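Local structure of EVE domain-containing protein (Pseudomonas syringae pv. tomato str. DC3000, 2EVE) at residues S8-F13 / F49-C54; K23-G28 / D72-D77; R30-R35 / N92-L97. The protein is of unknown function but consists of an EVE domain, related to the PUA and ASCH domains, and may by analogy bind nucleic acid. All coordinates share one frame; numbering follows the deposited sequence.

Interaction 1 of 3, residues S8-F13 / F49-C54. With 144 (tris-hydroxymethyl-methyl-ammonium), chain D.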
loop_
_atom_site.group_PDB
_atom_site.type_symbol
_atom_site.label_atom_id
_atom_site.label_comp_id
_atom_site.label_asym_id
_atom_site.label_seq_id
_atom_site.Cartn_x
_atom_site.Cartn_y
_atom_site.Cartn_z
ATOM N N SER A 8 5.179 -1.702 -0.729
ATOM C CA SER A 8 6.332 -0.819 -0.845
ATOM C C SER A 8 7.624 -1.553 -0.500
ATOM O O SER A 8 7.672 -2.314 0.464
ATOM C CB SER A 8 6.188 0.385 0.086
ATOM O OG SER A 8 7.288 1.278 -0.071
ATOM N N GLU A 9 8.664 -1.327 -1.296
ATOM C CA GLU A 9 9.961 -1.938 -1.031
ATOM C C GLU A 9 10.543 -1.132 0.126
ATOM O O GLU A 9 10.699 0.083 0.023
ATOM C CB GLU A 9 10.870 -1.829 -2.252
ATOM C CG GLU A 9 10.395 -2.616 -3.453
ATOM C CD GLU A 9 11.378 -2.566 -4.605
ATOM O OE1 GLU A 9 11.078 -3.159 -5.663
ATOM O OE2 GLU A 9 12.447 -1.939 -4.453
ATOM N N PRO A 10 10.880 -1.801 1.239
ATOM C CA PRO A 10 11.434 -1.122 2.413
ATOM C C PRO A 10 12.692 -0.286 2.191
ATOM O O PRO A 10 12.878 0.733 2.855
ATOM C CB PRO A 10 11.649 -2.265 3.400
ATOM C CG PRO A 10 11.944 -3.425 2.502
ATOM C CD PRO A 10 10.897 -3.261 1.427
ATOM N N ASP A 11 13.560 -0.704 1.276
ATOM C CA ASP A 11 14.771 0.074 1.023
ATOM C C ASP A 11 14.417 1.403 0.374
ATOM O O ASP A 11 15.204 2.348 0.405
ATOM C CB ASP A 11 15.747 -0.683 0.121
ATOM C CG ASP A 11 16.487 -1.779 0.853
ATOM O OD1 ASP A 11 16.811 -1.587 2.045
ATOM O OD2 ASP A 11 16.763 -2.827 0.233
ATOM N N GLU A 12 13.230 1.466 -0.223
ATOM C CA GLU A 12 12.764 2.685 -0.871
ATOM C C GLU A 12 11.901 3.480 0.103
ATOM O O GLU A 12 12.079 4.686 0.264
ATOM C CB GLU A 12 11.957 2.345 -2.126
ATOM C CG GLU A 12 11.540 3.568 -2.931
ATOM C CD GLU A 12 10.822 3.210 -4.220
ATOM O OE1 GLU A 12 10.865 2.026 -4.619
ATOM O OE2 GLU A 12 10.224 4.116 -4.837
ATOM N N PHE A 13 10.961 2.798 0.747
ATOM C CA PHE A 13 10.082 3.436 1.722
ATOM C C PHE A 13 9.541 2.343 2.632
ATOM O O PHE A 13 8.796 1.467 2.195
ATOM C CB PHE A 13 8.943 4.173 1.009
ATOM C CG PHE A 13 8.052 4.959 1.930
ATOM C CD1 PHE A 13 8.580 5.932 2.775
ATOM C CD2 PHE A 13 6.680 4.733 1.942
ATOM C CE1 PHE A 13 7.750 6.672 3.621
ATOM C CE2 PHE A 13 5.842 5.464 2.781
ATOM C CZ PHE A 13 6.377 6.435 3.622
ATOM N N PHE A 49 0.640 -1.872 5.728
ATOM C CA PHE A 49 1.859 -1.481 5.023
ATOM C C PHE A 49 2.630 -2.778 4.768
ATOM O O PHE A 49 3.208 -3.362 5.686
ATOM C CB PHE A 49 2.670 -0.528 5.917
ATOM C CG PHE A 49 3.751 0.250 5.196
ATOM C CD1 PHE A 49 4.748 -0.396 4.470
ATOM C CD2 PHE A 49 3.794 1.640 5.302
ATOM C CE1 PHE A 49 5.780 0.336 3.857
ATOM C CE2 PHE A 49 4.813 2.375 4.700
ATOM C CZ PHE A 49 5.809 1.727 3.975
ATOM N N TYR A 50 2.628 -3.227 3.519
ATOM C CA TYR A 50 3.293 -4.470 3.146
ATOM C C TYR A 50 4.667 -4.244 2.517
ATOM O O TYR A 50 4.801 -3.519 1.530
ATOM C CB TYR A 50 2.380 -5.246 2.186
ATOM C CG TYR A 50 2.940 -6.558 1.686
ATOM C CD1 TYR A 50 3.809 -6.600 0.597
ATOM C CD2 TYR A 50 2.599 -7.758 2.305
ATOM C CE1 TYR A 50 4.328 -7.811 0.136
ATOM C CE2 TYR A 50 3.110 -8.971 1.854
ATOM C CZ TYR A 50 3.970 -8.991 0.774
ATOM O OH TYR A 50 4.474 -10.188 0.332
ATOM N N HIS A 51 5.687 -4.862 3.110
ATOM C CA HIS A 51 7.054 -4.756 2.611
ATOM C C HIS A 51 7.261 -5.768 1.494
ATOM O O HIS A 51 7.139 -6.972 1.708
ATOM C CB HIS A 51 8.056 -5.017 3.738
ATOM C CG HIS A 51 8.263 -3.846 4.646
ATOM N ND1 HIS A 51 9.124 -3.885 5.721
ATOM C CD2 HIS A 51 7.744 -2.596 4.624
ATOM C CE1 HIS A 51 9.127 -2.709 6.323
ATOM N NE2 HIS A 51 8.299 -1.908 5.677
ATOM N N SER A 52 7.585 -5.268 0.305
ATOM C CA SER A 52 7.792 -6.110 -0.869
ATOM C C SER A 52 9.242 -6.103 -1.356
ATOM O O SER A 52 10.011 -5.206 -1.018
ATOM C CB SER A 52 6.872 -5.633 -1.997
ATOM O OG SER A 52 7.164 -4.288 -2.347
ATOM N N SER A 53 9.602 -7.105 -2.155
ATOM C CA SER A 53 10.956 -7.223 -2.703
ATOM C C SER A 53 12.028 -6.980 -1.649
ATOM O O SER A 53 12.838 -6.062 -1.777
ATOM C CB SER A 53 11.151 -6.228 -3.852
ATOM O OG SER A 53 10.209 -6.445 -4.887
ATOM N N CYS A 54 12.035 -7.808 -0.612
ATOM C CA CYS A 54 13.003 -7.671 0.467
ATOM C C CYS A 54 13.242 -9.025 1.127
ATOM O O CYS A 54 12.546 -9.997 0.828
ATOM C CB CYS A 54 12.487 -6.666 1.500
ATOM S SG CYS A 54 10.903 -7.114 2.242
HETATM C C1 144 D . 7.195 -8.765 -3.815
HETATM N N 144 D . 5.851 -9.095 -4.271
HETATM C C2 144 D . 5.282 -10.139 -3.355
HETATM O O2 144 D . 5.589 -10.570 -2.014
HETATM C C3 144 D . 6.012 -9.522 -5.725
HETATM O O3 144 D . 4.778 -9.869 -6.388
HETATM C C4 144 D . 5.068 -7.853 -4.099
HETATM O O4 144 D . 5.267 -6.452 -4.841
HETATM O O HOH W 1 13.678 -3.664 -0.253
#
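Ser-8 pairs with His-51 in a parallel beta bridge: Ser-8 N donates to Tyr-50 O at 2.9 Å, and Ser-52 N to Ser-8 O at 3.0 Å. Beyond the bridge, side chains add to the contact. Pro-10 sets its CB squarely over the His-51 imidazole, a CH-pi contact 3.8 Å from the ring centroid, while its CG presses on Cys-54 CB at 3.4 Å, tighter than usual for carbons. The rigid proline suits this bend: CB can face the imidazole while CG turns to Cys-54.

Phe-13 lays CD2 3.7 Å from Phe-49 CZ, the two rings oblique, and Phe-13 O lies at the Phe-49 ring edge. That carbonyl is positioned by Ser-8, whose OG, anti to the backbone N (chi1 -177°), donates to a Phe-13 O lone pair at 2.7 Å, tying the turn after strand 3-8 back to its start. Farther out, His-51 NE2 bonds Ile-15 N, and helix 15-21 packs on both phenylalanines.

Tyr-50 extends to the opposite side of its strand from His-51, and its OH bonds O2 of the bound tris-hydroxymethyl-methyl-ammonium at 2.6 Å. Small polar Ser-52 and Ser-53 line the same pocket, consistent with one that can take hydroxylated groups.

Interaction 2 of 3, residues K23-G28 / D72-D77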
loop_
_atom_site.group_PDB
_atom_site.type_symbol
_atom_site.label_atom_id
_atom_site.label_comp_id
_atom_site.label_asym_id
_atom_site.label_seq_id
_atom_site.Cartn_x
_atom_site.Cartn_y
_atom_site.Cartn_z
ATOM N N LYS A 23 3.735 11.743 8.281
ATOM C CA LYS A 23 2.854 11.718 7.127
ATOM C C LYS A 23 3.746 11.857 5.908
ATOM O O LYS A 23 4.816 12.471 5.973
ATOM C CB LYS A 23 1.805 12.835 7.197
ATOM C CG LYS A 23 2.148 14.146 6.527
ATOM C CD LYS A 23 0.911 15.042 6.510
ATOM C CE LYS A 23 1.199 16.415 5.929
ATOM N NZ LYS A 23 1.509 16.385 4.476
ATOM N N ALA A 24 3.317 11.257 4.806
ATOM C CA ALA A 24 4.095 11.277 3.581
ATOM C C ALA A 24 3.218 11.041 2.362
ATOM O O ALA A 24 2.029 10.747 2.487
ATOM C CB ALA A 24 5.175 10.202 3.652
ATOM N N ARG A 25 3.813 11.167 1.180
ATOM C CA ARG A 25 3.086 10.946 -0.062
ATOM C C ARG A 25 3.324 9.533 -0.572
ATOM O O ARG A 25 4.459 9.056 -0.614
ATOM C CB ARG A 25 3.531 11.940 -1.138
ATOM C CG ARG A 25 2.784 11.787 -2.464
ATOM C CD ARG A 25 3.262 12.804 -3.487
ATOM N NE ARG A 25 4.641 12.556 -3.895
ATOM C CZ ARG A 25 5.515 13.515 -4.177
ATOM N NH1 ARG A 25 5.152 14.790 -4.089
ATOM N NH2 ARG A 25 6.746 13.202 -4.554
ATOM N N TRP A 26 2.241 8.863 -0.950
ATOM C CA TRP A 26 2.325 7.520 -1.502
ATOM C C TRP A 26 2.177 7.733 -2.998
ATOM O O TRP A 26 1.143 8.207 -3.460
ATOM C CB TRP A 26 1.174 6.655 -0.991
ATOM C CG TRP A 26 1.403 5.182 -1.180
ATOM C CD1 TRP A 26 1.159 4.440 -2.302
ATOM C CD2 TRP A 26 1.954 4.283 -0.214
ATOM N NE1 TRP A 26 1.530 3.126 -2.091
ATOM C CE2 TRP A 26 2.024 3.006 -0.818
ATOM C CE3 TRP A 26 2.405 4.434 1.103
ATOM C CZ2 TRP A 26 2.521 1.886 -0.142
ATOM C CZ3 TRP A 26 2.899 3.321 1.775
ATOM C CH2 TRP A 26 2.955 2.065 1.148
ATOM N N ASP A 27 3.212 7.402 -3.758
ATOM C CA ASP A 27 3.150 7.602 -5.196
ATOM C C ASP A 27 3.737 6.422 -5.944
ATOM O O ASP A 27 3.984 5.375 -5.357
ATOM C CB ASP A 27 3.901 8.882 -5.568
ATOM C CG ASP A 27 5.307 8.919 -5.003
ATOM O OD1 ASP A 27 6.007 7.889 -5.086
ATOM O OD2 ASP A 27 5.721 9.978 -4.481
ATOM N N GLY A 28 3.938 6.589 -7.247
ATOM C CA GLY A 28 4.524 5.522 -8.039
ATOM C C GLY A 28 3.653 4.311 -8.310
ATOM O O GLY A 28 4.169 3.249 -8.679
ATOM N N ASP A 72 -0.592 12.411 -9.512
ATOM C CA ASP A 72 0.736 12.012 -9.055
ATOM C C ASP A 72 1.839 12.864 -9.675
ATOM O O ASP A 72 2.142 12.734 -10.856
ATOM C CB ASP A 72 0.965 10.534 -9.389
ATOM C CG ASP A 72 2.226 9.980 -8.762
ATOM O OD1 ASP A 72 2.427 8.749 -8.838
ATOM O OD2 ASP A 72 3.016 10.770 -8.198
ATOM N N PRO A 73 2.466 13.739 -8.875
ATOM C CA PRO A 73 3.535 14.603 -9.385
ATOM C C PRO A 73 4.755 13.864 -9.938
ATOM O O PRO A 73 5.478 14.410 -10.773
ATOM C CB PRO A 73 3.882 15.474 -8.178
ATOM C CG PRO A 73 3.599 14.570 -7.018
ATOM C CD PRO A 73 2.290 13.921 -7.422
ATOM N N THR A 74 4.989 12.635 -9.485
ATOM C CA THR A 74 6.146 11.886 -9.970
ATOM C C THR A 74 6.031 11.508 -11.445
ATOM O O THR A 74 7.042 11.331 -12.120
ATOM C CB THR A 74 6.402 10.598 -9.142
ATOM O OG1 THR A 74 5.286 9.705 -9.254
ATOM C CG2 THR A 74 6.641 10.948 -7.679
ATOM N N ALA A 75 4.807 11.391 -11.950
ATOM C CA ALA A 75 4.609 11.032 -13.351
ATOM C C ALA A 75 5.173 12.100 -14.280
ATOM O O ALA A 75 5.604 11.800 -15.392
ATOM C CB ALA A 75 3.125 10.829 -13.637
ATOM N N LEU A 76 5.179 13.345 -13.814
ATOM C CA LEU A 76 5.675 14.460 -14.618
ATOM C C LEU A 76 7.136 14.798 -14.350
ATOM O O LEU A 76 7.674 15.742 -14.929
ATOM C CB LEU A 76 4.826 15.704 -14.355
ATOM C CG LEU A 76 3.312 15.541 -14.499
ATOM C CD1 LEU A 76 2.632 16.859 -14.163
ATOM C CD2 LEU A 76 2.966 15.097 -15.909
ATOM N N ASP A 77 7.777 14.027 -13.480
ATOM C CA ASP A 77 9.171 14.272 -13.131
ATOM C C ASP A 77 10.131 13.330 -13.857
ATOM O O ASP A 77 10.244 12.158 -13.506
ATOM C CB ASP A 77 9.340 14.128 -11.617
ATOM C CG ASP A 77 10.739 14.459 -11.149
ATOM O OD1 ASP A 77 11.570 14.862 -11.990
ATOM O OD2 ASP A 77 11.004 14.315 -9.939
#
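An Asx turn at Asp-72, opening the loop that follows strand 58-71, meets Gly-28 just beyond edge strand 23-26. Gly-28 N donates to Asp-72 OD1 at 3.1 Å, arriving on the syn side of the carboxylate and 18° out of its plane. Glycine suits the donor position because its phi is positive (72°), a conformation that costs other residues more. The second oxygen, Asp-72 OD2, closes the turn: Thr-74 N reaches it at 3.0 Å and Thr-74 OG1 at 2.7 Å, both from the same face of the carboxylate. Thr-74 manages this second bond because its OG1 stands between its own backbone N and carbonyl carbon (chi1 62°); the same rotation sends CG2 against the Asp-27 carboxylate, 3.5 Å from Asp-27 OD2.

In the mixed sheet, strand 95-110 runs between strands 23-26 and 58-71, so the loop 72-77 reaches past that strand's start to join the edge strand's exit. Backbone bonding of Asp-72 with Trp-94 anchors the loop on the way, and Asp-72 OD1 also forms a salt bridge with Arg-30. With these partners the buried Asp-72 carboxylate is probably stabilised as the anion, although Asp-27, another acid, is nearby.

Asp-27 has its own counter-charge. Arg-25, bent at chi3, brings NE round to Asp-27 OD2 at 2.9 Å, on that oxygen's anti lone pair and close to the guanidinium plane; NH2 adds a weak bond to the same oxygen. Pro-73 lies over one face of this guanidinium, its CG 3.3 Å from Arg-25 NH1 and offset toward the rim. A proline fits here because the CG corner of its compact aliphatic ring can rest on part of a flat cation's face. Arg-25 is exposed, and a long charged chain suits that position.

Interaction 3 of 3, residues R30-R35 / N92-L97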
loop_
_atom_site.group_PDB
_atom_site.type_symbol
_atom_site.label_atom_id
_atom_site.label_comp_id
_atom_site.label_asym_id
_atom_site.label_seq_id
_atom_site.Cartn_x
_atom_site.Cartn_y
_atom_site.Cartn_z
ATOM N N ARG A 30 1.559 2.426 -10.648
ATOM C CA ARG A 30 1.417 2.443 -12.099
ATOM C C ARG A 30 0.672 1.255 -12.686
ATOM O O ARG A 30 1.037 0.736 -13.739
ATOM C CB ARG A 30 2.810 2.542 -12.727
ATOM C CG ARG A 30 3.552 3.826 -12.356
ATOM C CD ARG A 30 2.949 5.031 -13.071
ATOM N NE ARG A 30 3.642 6.284 -12.775
ATOM C CZ ARG A 30 3.407 7.044 -11.709
ATOM N NH1 ARG A 30 2.491 6.684 -10.820
ATOM N NH2 ARG A 30 4.078 8.177 -11.542
ATOM N N ASN A 31 -0.377 0.832 -11.995
ATOM C CA ASN A 31 -1.221 -0.268 -12.440
ATOM C C ASN A 31 -2.618 0.337 -12.361
ATOM O O ASN A 31 -2.980 0.920 -11.338
ATOM C CB ASN A 31 -1.058 -1.454 -11.480
ATOM C CG ASN A 31 -2.067 -2.554 -11.722
ATOM O OD1 ASN A 31 -3.253 -2.386 -11.461
ATOM N ND2 ASN A 31 -1.598 -3.691 -12.224
ATOM N N TYR A 32 -3.398 0.230 -13.433
ATOM C CA TYR A 32 -4.728 0.829 -13.437
ATOM C C TYR A 32 -5.683 0.291 -12.379
ATOM O O TYR A 32 -6.436 1.056 -11.780
ATOM C CB TYR A 32 -5.351 0.708 -14.829
ATOM C CG TYR A 32 -4.696 1.618 -15.839
ATOM C CD1 TYR A 32 -4.790 3.007 -15.718
ATOM C CD2 TYR A 32 -3.956 1.097 -16.900
ATOM C CE1 TYR A 32 -4.161 3.853 -16.629
ATOM C CE2 TYR A 32 -3.323 1.936 -17.815
ATOM C CZ TYR A 32 -3.430 3.309 -17.673
ATOM O OH TYR A 32 -2.800 4.136 -18.576
ATOM N N GLN A 33 -5.653 -1.017 -12.144
ATOM C CA GLN A 33 -6.531 -1.610 -11.139
ATOM C C GLN A 33 -6.150 -1.088 -9.751
ATOM O O GLN A 33 -7.020 -0.749 -8.940
ATOM C CB GLN A 33 -6.432 -3.140 -11.183
ATOM C CG GLN A 33 -7.318 -3.862 -10.166
ATOM C CD GLN A 33 -7.274 -5.373 -10.328
ATOM O OE1 GLN A 33 -6.228 -5.943 -10.641
ATOM N NE2 GLN A 33 -8.408 -6.028 -10.097
ATOM N N ALA A 34 -4.846 -1.012 -9.490
ATOM C CA ALA A 34 -4.338 -0.520 -8.214
ATOM C C ALA A 34 -4.684 0.962 -8.070
ATOM O O ALA A 34 -5.102 1.414 -6.999
ATOM C CB ALA A 34 -2.820 -0.725 -8.135
ATOM N N ARG A 35 -4.509 1.710 -9.155
ATOM C CA ARG A 35 -4.815 3.139 -9.163
ATOM C C ARG A 35 -6.285 3.357 -8.858
ATOM O O ARG A 35 -6.645 4.226 -8.065
ATOM C CB ARG A 35 -4.520 3.767 -10.531
ATOM C CG ARG A 35 -4.947 5.240 -10.626
ATOM C CD ARG A 35 -5.170 5.705 -12.067
ATOM N NE ARG A 35 -6.389 5.138 -12.643
ATOM C CZ ARG A 35 -6.884 5.478 -13.832
ATOM N NH1 ARG A 35 -6.264 6.386 -14.579
ATOM N NH2 ARG A 35 -8.000 4.913 -14.275
ATOM N N ASN A 92 -2.911 13.635 -16.662
ATOM C CA ASN A 92 -2.094 12.740 -15.853
ATOM C C ASN A 92 -2.940 11.517 -15.507
ATOM O O ASN A 92 -3.925 11.622 -14.780
ATOM C CB ASN A 92 -1.663 13.447 -14.573
ATOM C CG ASN A 92 -0.591 12.690 -13.824
ATOM O OD1 ASN A 92 -0.454 11.474 -13.967
ATOM N ND2 ASN A 92 0.172 13.406 -13.004
ATOM N N PRO A 93 -2.561 10.341 -16.020
ATOM C CA PRO A 93 -3.322 9.116 -15.746
ATOM C C PRO A 93 -3.119 8.516 -14.358
ATOM O O PRO A 93 -3.826 7.581 -13.983
ATOM C CB PRO A 93 -2.839 8.157 -16.838
ATOM C CG PRO A 93 -2.272 9.076 -17.909
ATOM C CD PRO A 93 -1.569 10.106 -17.079
ATOM N N TRP A 94 -2.178 9.057 -13.592
ATOM C CA TRP A 94 -1.877 8.502 -12.279
ATOM C C TRP A 94 -2.230 9.365 -11.080
ATOM O O TRP A 94 -2.250 10.594 -11.159
ATOM C CB TRP A 94 -0.398 8.127 -12.231
ATOM C CG TRP A 94 -0.010 7.265 -13.385
ATOM C CD1 TRP A 94 0.848 7.585 -14.400
ATOM C CD2 TRP A 94 -0.488 5.946 -13.662
ATOM N NE1 TRP A 94 0.932 6.541 -15.294
ATOM C CE2 TRP A 94 0.118 5.525 -14.866
ATOM C CE3 TRP A 94 -1.379 5.079 -13.012
ATOM C CZ2 TRP A 94 -0.130 4.270 -15.431
ATOM C CZ3 TRP A 94 -1.628 3.828 -13.575
ATOM C CH2 TRP A 94 -1.006 3.439 -14.776
ATOM N N SER A 95 -2.490 8.699 -9.960
ATOM C CA SER A 95 -2.865 9.373 -8.723
ATOM C C SER A 95 -2.028 8.947 -7.531
ATOM O O SER A 95 -1.653 7.783 -7.397
ATOM C CB SER A 95 -4.337 9.094 -8.404
ATOM O OG SER A 95 -5.184 9.514 -9.457
ATOM N N ALA A 96 -1.745 9.910 -6.662
ATOM C CA ALA A 96 -0.997 9.664 -5.443
ATOM C C ALA A 96 -1.915 10.126 -4.326
ATOM O O ALA A 96 -3.001 10.647 -4.581
ATOM C CB ALA A 96 0.285 10.486 -5.434
ATOM N N LEU A 97 -1.496 9.923 -3.087
ATOM C CA LEU A 97 -2.284 10.386 -1.961
ATOM C C LEU A 97 -1.370 10.499 -0.760
ATOM O O LEU A 97 -0.242 10.018 -0.792
ATOM C CB LEU A 97 -3.465 9.442 -1.689
ATOM C CG LEU A 97 -3.269 7.926 -1.587
ATOM C CD1 LEU A 97 -2.456 7.575 -0.354
ATOM C CD2 LEU A 97 -4.643 7.273 -1.524
#
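Trp-94 is clamped between Arg-30 on one face of its indole and Tyr-32 on the other. The tight part is the arginine side: bent at chi2 (-73°), the chain folds CD over the five-membered ring, 3.3 Å from its centroid, and then lays the guanidinium flat on the indole, the planes 7° apart. Arg-30 CZ sits off-centre over that ring at 4.1 Å, a cation-pi contact. Tryptophan suits the place because its broad surface takes the methylene and the cation together, and its NE1 bonds Asp-84, which helps to hold the ring's rotation.

On the other face Tyr-32, in the first turn of helix 32-40, makes an offset stack with the six-membered ring, centroids 4.7 Å apart. This is the looser, solvent-facing side: Tyr-32 is exposed, and its OH comes no closer to Pro-93 CB than 4.4 Å. Asn-31 caps the helix, its OD1 accepting from Ala-34 N, and Asn-92 OD1 takes Trp-94 N in an Asx turn, so each aromatic springs from a braced backbone.

A turn farther along, Arg-35 NH1 donates to a lone pair of Pro-93 O at 2.8 Å, nearly straight (169°). Arg-30 NH2 donates to Tyr-82 O; the indole and the Asp-72 carboxylate would be expected to stabilise the Arg-30 charge, which joins the segment just before helix 32-40 to the one leading into strand 95-110.

Interactions 2 and 3 adjoin, their centres about 10 Å apart, and are joined by polar bonds: besides the Arg-30 salt bridge, Trp-26 N probably donates to Leu-97 O where strands 23-26 and 95-110 lie side by side. Interaction 1, on strands 3-8 and 46-51 of the same sheet, meets interaction 2 by apolar packing through Trp-26; it does not touch interaction 3. All are partly buried, but interaction 1 lies nearer the chain centre (about 9 Å between centres, against 13 and 12 Å). Main-chain pairing and aromatic packing dominate in interaction 1, carboxylate bonding at a loop in interaction 2, and cation-on-indole stacking beside the start of helix 32-40 in interaction 3.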